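Local structure of N-acetylglucosamine 2-epimerase (Xylella fastidiosa, 3GT5) at residues D17-Y22 and R350-W354. The protein is probably a sugar isomerase of the N-acylglucosamine 2-epimerase family, which may epimerise N-acylated amino sugars at C2 or isomerise related sugars. Residues are numbered along the deposited sequence.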
ATOM      1  N   ASP A  17     -14.272  -1.775 -13.368  1.00 20.48           N
ATOM      2  CA  ASP A  17     -15.229  -2.605 -12.604  1.00 20.75           C
ATOM      3  C   ASP A  17     -15.143  -2.301 -11.085  1.00 20.13           C
ATOM      4  O   ASP A  17     -16.150  -2.154 -10.369  1.00 20.66           O
ATOM      5  CB  ASP A  17     -14.979  -4.091 -12.803  1.00 21.39           C
ATOM      6  CG  ASP A  17     -15.252  -4.597 -14.233  1.00 26.40           C
ATOM      7  OD1 ASP A  17     -15.989  -3.982 -15.031  1.00 29.33           O
ATOM      8  OD2 ASP A  17     -14.699  -5.662 -14.562  1.00 29.93           O
ATOM      9  N   THR A  18     -13.926  -2.175 -10.579  1.00 18.17           N
ATOM     10  CA  THR A  18     -13.743  -1.860  -9.153  1.00 18.34           C
ATOM     11  C   THR A  18     -14.209  -0.434  -8.830  1.00 17.98           C
ATOM     12  O   THR A  18     -14.858  -0.178  -7.840  1.00 18.55           O
ATOM     13  CB  THR A  18     -12.293  -2.093  -8.770  1.00 17.46           C
ATOM     14  OG1 THR A  18     -11.937  -3.450  -9.066  1.00 19.55           O
ATOM     15  CG2 THR A  18     -12.055  -1.756  -7.293  1.00 18.43           C
ATOM     16  N   MET A  19     -13.932   0.516  -9.711  1.00 19.12           N
ATOM     17  CA  MET A  19     -14.462   1.870  -9.539  1.00 18.51           C
ATOM     18  C   MET A  19     -15.995   1.890  -9.508  1.00 19.93           C
ATOM     19  O   MET A  19     -16.566   2.631  -8.731  1.00 20.42           O
ATOM     20  CB  MET A  19     -13.939   2.842 -10.582  1.00 18.21           C
ATOM     21  CG  MET A  19     -12.438   3.143 -10.490  1.00 18.19           C
ATOM     22  SD  MET A  19     -11.934   4.002  -8.937  1.00 13.87           S
ATOM     23  CE  MET A  19     -12.801   5.568  -9.106  1.00 22.82           C
ATOM     24  N   ALA A  20     -16.630   1.031 -10.300  1.00 19.72           N
ATOM     25  CA  ALA A  20     -18.085   0.940 -10.308  1.00 20.10           C
ATOM     26  C   ALA A  20     -18.634   0.418  -8.981  1.00 20.02           C
ATOM     27  O   ALA A  20     -19.740   0.785  -8.611  1.00 20.59           O
ATOM     28  CB  ALA A  20     -18.587   0.097 -11.529  1.00 19.27           C
ATOM     29  N   PHE A  21     -17.874  -0.384  -8.232  1.00 19.60           N
ATOM     30  CA  PHE A  21     -18.293  -0.802  -6.888  1.00 19.97           C
ATOM     31  C   PHE A  21     -18.367   0.399  -5.926  1.00 19.71           C
ATOM     32  O   PHE A  21     -19.343   0.590  -5.170  1.00 20.36           O
ATOM     33  CB  PHE A  21     -17.319  -1.866  -6.300  1.00 19.78           C
ATOM     34  CG  PHE A  21     -17.617  -2.229  -4.898  1.00 20.13           C
ATOM     35  CD1 PHE A  21     -18.625  -3.125  -4.615  1.00 23.43           C
ATOM     36  CD2 PHE A  21     -16.961  -1.640  -3.841  1.00 18.88           C
ATOM     37  CE1 PHE A  21     -18.917  -3.456  -3.336  1.00 22.64           C
ATOM     38  CE2 PHE A  21     -17.277  -1.972  -2.539  1.00 19.61           C
ATOM     39  CZ  PHE A  21     -18.246  -2.884  -2.293  1.00 22.20           C
ATOM     40  N   TYR A  22     -17.318   1.225  -5.921  1.00 19.60           N
ATOM     41  CA  TYR A  22     -17.185   2.286  -4.913  1.00 19.57           C
ATOM     42  C   TYR A  22     -17.906   3.579  -5.323  1.00 20.12           C
ATOM     43  O   TYR A  22     -18.360   4.311  -4.489  1.00 21.84           O
ATOM     44  CB  TYR A  22     -15.706   2.634  -4.716  1.00 19.90           C
ATOM     45  CG  TYR A  22     -14.952   1.603  -3.946  1.00 18.09           C
ATOM     46  CD1 TYR A  22     -14.087   0.722  -4.600  1.00 18.47           C
ATOM     47  CD2 TYR A  22     -15.126   1.467  -2.556  1.00 18.85           C
ATOM     48  CE1 TYR A  22     -13.415  -0.287  -3.910  1.00 17.22           C
ATOM     49  CE2 TYR A  22     -14.392   0.472  -1.835  1.00 15.96           C
ATOM     50  CZ  TYR A  22     -13.567  -0.385  -2.517  1.00 17.37           C
ATOM     51  OH  TYR A  22     -12.856  -1.349  -1.846  1.00 19.55           O
ATOM     52  N   ARG A 350     -19.931 -10.536  -9.140  1.00 20.95           N
ATOM     53  CA  ARG A 350     -21.300 -10.046  -9.045  0.50 21.22           C
ATOM     54  C   ARG A 350     -21.360  -8.543  -8.790  1.00 21.23           C
ATOM     55  O   ARG A 350     -22.112  -7.850  -9.441  1.00 20.42           O
ATOM     56  CB  ARG A 350     -22.088 -10.787  -7.963  0.50 21.60           C
ATOM     57  CG  ARG A 350     -23.555 -10.313  -7.848  0.50 23.05           C
ATOM     58  CD  ARG A 350     -24.384 -11.237  -6.968  0.50 24.72           C
ATOM     59  NE  ARG A 350     -25.726 -11.436  -7.511  0.50 26.43           N
ATOM     60  CZ  ARG A 350     -26.672 -12.148  -6.904  0.50 29.93           C
ATOM     61  NH1 ARG A 350     -26.427 -12.711  -5.723  0.50 32.12           N
ATOM     62  NH2 ARG A 350     -27.864 -12.288  -7.465  0.50 31.00           N
ATOM     63  N   TYR A 351     -20.535  -8.044  -7.863  1.00 20.24           N
ATOM     64  CA  TYR A 351     -20.580  -6.667  -7.434  1.00 20.16           C
ATOM     65  C   TYR A 351     -19.327  -5.860  -7.731  1.00 19.76           C
ATOM     66  O   TYR A 351     -19.382  -4.622  -7.714  1.00 20.13           O
ATOM     67  CB  TYR A 351     -20.878  -6.580  -5.933  1.00 21.15           C
ATOM     68  CG  TYR A 351     -22.223  -7.137  -5.529  1.00 21.82           C
ATOM     69  CD1 TYR A 351     -23.414  -6.549  -5.979  1.00 25.22           C
ATOM     70  CD2 TYR A 351     -22.314  -8.248  -4.678  1.00 24.58           C
ATOM     71  CE1 TYR A 351     -24.648  -7.043  -5.578  1.00 25.75           C
ATOM     72  CE2 TYR A 351     -23.576  -8.746  -4.259  1.00 27.60           C
ATOM     73  CZ  TYR A 351     -24.724  -8.146  -4.733  1.00 25.16           C
ATOM     74  OH  TYR A 351     -25.987  -8.618  -4.359  1.00 28.72           O
ATOM     75  N   GLY A 352     -18.208  -6.549  -7.980  1.00 19.49           N
ATOM     76  CA  GLY A 352     -16.937  -5.885  -8.281  1.00 19.29           C
ATOM     77  C   GLY A 352     -16.118  -5.661  -7.015  1.00 19.49           C
ATOM     78  O   GLY A 352     -16.636  -5.766  -5.878  1.00 18.87           O
ATOM     79  N   ALA A 353     -14.823  -5.368  -7.244  1.00 18.85           N
ATOM     80  CA  ALA A 353     -13.820  -5.146  -6.204  1.00 18.00           C
ATOM     81  C   ALA A 353     -13.456  -6.533  -5.681  1.00 18.62           C
ATOM     82  O   ALA A 353     -14.041  -7.526  -6.102  1.00 18.63           O
ATOM     83  CB  ALA A 353     -14.329  -4.205  -5.121  1.00 18.59           C
ATOM     84  N   TRP A 354     -12.438  -6.622  -4.829  1.00 18.01           N
ATOM     85  CA  TRP A 354     -11.964  -7.901  -4.331  1.00 17.77           C
ATOM     86  C   TRP A 354     -12.457  -8.146  -2.913  1.00 17.27           C
ATOM     87  O   TRP A 354     -12.699  -7.205  -2.135  1.00 18.71           O
ATOM     88  CB  TRP A 354     -10.417  -7.914  -4.277  1.00 17.50           C
ATOM     89  CG  TRP A 354      -9.645  -7.895  -5.590  1.00 17.59           C
ATOM     90  CD1 TRP A 354      -9.910  -7.152  -6.724  1.00 18.53           C
ATOM     91  CD2 TRP A 354      -8.402  -8.563  -5.851  1.00 19.54           C
ATOM     92  NE1 TRP A 354      -8.943  -7.354  -7.655  1.00 20.85           N
ATOM     93  CE2 TRP A 354      -7.994  -8.202  -7.151  1.00 19.21           C
ATOM     94  CE3 TRP A 354      -7.586  -9.407  -5.107  1.00 19.35           C
ATOM     95  CZ2 TRP A 354      -6.840  -8.698  -7.724  1.00 21.30           C
ATOM     96  CZ3 TRP A 354      -6.440  -9.886  -5.674  1.00 21.92           C
ATOM     97  CH2 TRP A 354      -6.069  -9.545  -6.963  1.00 22.37           C
TER
HETATM   98  O   HOH W   1     -18.390  -3.607 -10.532  1.00 36.52           O
HETATM   99  O   HOH W   2     -13.562  -5.567  -9.813  1.00 22.68           O
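A loop can be fitted against a helix with small residues and water rather than direct polar bonds, as the last turn and a half of helix 8-22 illustrates. The loop 350-354, which straightens from Gly352 onward, comes closest where the CA atoms of Thr18 and Ala353 lie 4.4 Å apart. Glycine permits this approach: at the phi/psi of Gly352 (92°/164°) a CB would jam against the preceding carbonyl and also clash with Asp17 O. Two waters make the polar link. The oxygen of water 1 donates to both Asp17 O (2.7 Å) and Tyr351 O (3.2 Å); that of water 2 accepts from Ala353 N (2.9 Å) and hydrogen-bonds Thr18 OG1 (2.8 Å).

Among the side chains, Ala353 is the small central piece. Its CB points at the helix, 4.0 Å from Thr18 CG2 and 4.2 Å from Tyr22 CE1, and makes an off-centre CH-pi contact with the Phe21 ring, 4.3 Å from CB to centroid. The edge of that ring meets Tyr351 O, 3.5 Å from Phe21 CD1.

Beyond the pair, Tyr22 OH hydrogen-bonds Asp376 and Ser370, while Arg25 makes a cation-pi contact with Phe21. The arrangement thus ties the loop between helix 329-346 and strand 357-358 to the end of helix 8-22 in the (alpha/alpha)6 barrel characteristic of this family, with Met380 of helix 377-387 packing against Thr18 and helix 51-68 touching Met19.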